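Local coordinates for protein poly(ADP-ribose) glycohydrolase (Thermomonospora curvata, PDB 3SIG) that probably hydrolyses poly(ADP-ribose) chains as a bacterial glycohydrolase and holds ADP-ribose in its ligand pocket, at residues G18-P23 with E165-V170. Sequence-based numbering, arbitrary orientation.
Sequences GRYTAP and EEPYRV
Glu-165 lays its carboxylate against Ala-22 and Pro-23, while a little further along the chain Pro-167 meets the phenol end of Tyr-20. Both carboxylate oxygens face the methyl group of Ala-22, with Glu-165 OE2 3.5 Å and OE1 3.6 Å from Ala-22 CB. OE2 also reaches the neighbouring proline ring, 3.4 Å from CD of Pro-23; the ring nitrogen is equally near but has no hydrogen to offer, so this approach is van der Waals contact. In Glu-165, CG lies anti to the carbonyl carbon, and a bend at chi2 (-63°) carries the carboxylate toward the 18-23 segment. At the second meeting point the hydroxyl of Tyr-20 sits over the face of the Pro-167 ring, with Tyr-20 OH 3.5 Å from Pro-167 CD and 3.7 Å from Pro-167 CG. Tyr-20 extends its ring across to the main sheet with CG placed between its own N and carbonyl carbon (chi1 68°). The contact joins a small N-terminal hairpin, in which strand 19-21 pairs antiparallel with 27-29 just after the first helix, to strand 163-175 of the central mixed sheet of the macrodomain-like fold, at the point where the chain turns a corner at Glu-165 and Glu-166. Further out, OE1 of Glu-165 accepts a hydrogen bond from Ser-24 OG, which helps fix the rotation of the carboxylate. Replacing Glu-165 by an alanine would probably leave the Ser-24 hydroxyl without this mate and open a gap beside Ala-22 and Pro-23. The buried hydroxyl of Tyr-20 is hydrogen-bonded to the carbonyl oxygen of Leu-164, and its ring meets that of Phe-156 with the planes inclined at about 35°, while Val-28 of the hairpin touches both Tyr-20 and Pro-167.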
loop_
_atom_site.group_PDB
_atom_site.type_symbol
_atom_site.label_atom_id
_atom_site.label_comp_id
_atom_site.label_asym_id
_atom_site.label_seq_id
_atom_site.Cartn_x
_atom_site.Cartn_y
_atom_site.Cartn_z
ATOM N N GLY A 18 -17.379 -13.683 -8.009
ATOM C CA GLY A 18 -17.536 -13.762 -6.561
ATOM C C GLY A 18 -17.002 -15.029 -5.905
ATOM O O GLY A 18 -17.274 -15.232 -4.740
ATOM N N ARG A 19 -16.175 -15.804 -6.588
ATOM C CA ARG A 19 -15.611 -17.031 -6.024
ATOM C C ARG A 19 -14.393 -17.402 -6.877
ATOM O O ARG A 19 -14.237 -16.922 -8.027
ATOM C CB ARG A 19 -16.662 -18.165 -5.951
ATOM C CG ARG A 19 -17.333 -18.553 -7.297
ATOM C CD ARG A 19 -18.474 -19.553 -7.100
ATOM N NE ARG A 19 -19.250 -19.241 -5.905
ATOM C CZ ARG A 19 -20.501 -18.837 -5.908
ATOM N NH1 ARG A 19 -21.152 -18.735 -7.049
ATOM N NH2 ARG A 19 -21.116 -18.559 -4.771
ATOM N N TYR A 20 -13.523 -18.242 -6.310
ATOM C CA TYR A 20 -12.402 -18.810 -7.049
ATOM C C TYR A 20 -12.166 -20.229 -6.611
ATOM O O TYR A 20 -12.667 -20.662 -5.583
ATOM C CB TYR A 20 -11.157 -17.964 -6.844
ATOM C CG TYR A 20 -10.553 -17.979 -5.441
ATOM C CD1 TYR A 20 -9.677 -18.978 -5.037
ATOM C CD2 TYR A 20 -10.819 -16.964 -4.532
ATOM C CE1 TYR A 20 -9.131 -18.978 -3.755
ATOM C CE2 TYR A 20 -10.267 -16.959 -3.263
ATOM C CZ TYR A 20 -9.411 -17.944 -2.876
ATOM O OH TYR A 20 -8.880 -17.909 -1.598
ATOM N N THR A 21 -11.396 -20.968 -7.403
ATOM C CA THR A 21 -11.051 -22.331 -7.091
ATOM C C THR A 21 -9.604 -22.419 -6.612
ATOM O O THR A 21 -8.667 -22.058 -7.332
ATOM C CB THR A 21 -11.259 -23.209 -8.297
ATOM O OG1 THR A 21 -12.622 -23.070 -8.696
ATOM C CG2 THR A 21 -10.980 -24.648 -7.960
ATOM N N ALA A 22 -9.421 -22.866 -5.377
ATOM C CA ALA A 22 -8.106 -23.047 -4.803
ATOM C C ALA A 22 -7.436 -24.304 -5.345
ATOM O O ALA A 22 -8.078 -25.149 -5.971
ATOM C CB ALA A 22 -8.191 -23.113 -3.282
ATOM N N PRO A 23 -6.127 -24.453 -5.101
ATOM C CA PRO A 23 -5.440 -25.595 -5.701
ATOM C C PRO A 23 -5.945 -26.955 -5.234
ATOM O O PRO A 23 -5.836 -27.916 -5.994
ATOM C CB PRO A 23 -3.982 -25.365 -5.284
ATOM C CG PRO A 23 -3.853 -23.928 -5.181
ATOM C CD PRO A 23 -5.169 -23.446 -4.613
ATOM N N GLU A 165 -5.856 -21.336 -0.146
ATOM C CA GLU A 165 -6.902 -22.190 0.433
ATOM C C GLU A 165 -7.784 -21.396 1.382
ATOM O O GLU A 165 -8.996 -21.574 1.435
ATOM C CB GLU A 165 -6.281 -23.356 1.194
ATOM C CG GLU A 165 -5.506 -24.319 0.314
ATOM C CD GLU A 165 -6.379 -25.011 -0.726
ATOM O OE1 GLU A 165 -7.565 -25.250 -0.433
ATOM O OE2 GLU A 165 -5.881 -25.290 -1.843
ATOM N N GLU A 166 -7.165 -20.442 2.077
ATOM C CA GLU A 166 -7.870 -19.609 3.031
ATOM C C GLU A 166 -7.444 -18.157 2.829
ATOM O O GLU A 166 -6.329 -17.803 3.148
ATOM C CB GLU A 166 -7.516 -20.053 4.456
ATOM C CG GLU A 166 -8.113 -19.189 5.562
ATOM C CD GLU A 166 -9.611 -19.362 5.694
ATOM O OE1 GLU A 166 -10.055 -20.492 5.997
ATOM O OE2 GLU A 166 -10.342 -18.369 5.489
ATOM N N PRO A 167 -8.330 -17.358 2.294
ATOM C CA PRO A 167 -8.048 -15.924 2.142
ATOM C C PRO A 167 -7.976 -15.221 3.495
ATOM O O PRO A 167 -8.494 -15.692 4.482
ATOM C CB PRO A 167 -9.234 -15.418 1.333
ATOM C CG PRO A 167 -10.313 -16.468 1.546
ATOM C CD PRO A 167 -9.657 -17.732 1.779
ATOM N N TYR A 168 -7.317 -14.088 3.526
ATOM C CA TYR A 168 -7.248 -13.274 4.729
ATOM C C TYR A 168 -7.600 -11.864 4.352
ATOM O O TYR A 168 -7.533 -11.521 3.196
ATOM C CB TYR A 168 -5.872 -13.396 5.419
ATOM C CG TYR A 168 -4.688 -12.947 4.611
ATOM C CD1 TYR A 168 -4.164 -13.727 3.613
ATOM C CD2 TYR A 168 -4.112 -11.699 4.825
ATOM C CE1 TYR A 168 -3.102 -13.325 2.861
ATOM C CE2 TYR A 168 -3.045 -11.294 4.094
ATOM C CZ TYR A 168 -2.531 -12.080 3.096
ATOM O OH TYR A 168 -1.429 -11.651 2.352
ATOM N N ARG A 169 -7.969 -11.036 5.300
ATOM C CA ARG A 169 -8.334 -9.663 5.050
ATOM C C ARG A 169 -7.390 -8.668 5.686
ATOM O O ARG A 169 -6.969 -8.853 6.821
ATOM C CB ARG A 169 -9.745 -9.386 5.539
ATOM C CG ARG A 169 -10.817 -10.115 4.717
ATOM C CD ARG A 169 -12.251 -9.637 5.025
ATOM N NE ARG A 169 -12.643 -10.144 6.324
ATOM C CZ ARG A 169 -13.817 -9.882 6.899
ATOM N NH1 ARG A 169 -14.699 -9.107 6.288
ATOM N NH2 ARG A 169 -14.106 -10.393 8.092
ATOM N N VAL A 170 -7.060 -7.620 4.940
ATOM C CA VAL A 170 -6.270 -6.491 5.440
ATOM C C VAL A 170 -6.909 -5.212 5.012
ATOM O O VAL A 170 -7.650 -5.178 4.012
ATOM C CB VAL A 170 -4.833 -6.527 4.887
ATOM C CG1 VAL A 170 -4.182 -7.897 5.142
ATOM C CG2 VAL A 170 -4.790 -6.257 3.398
#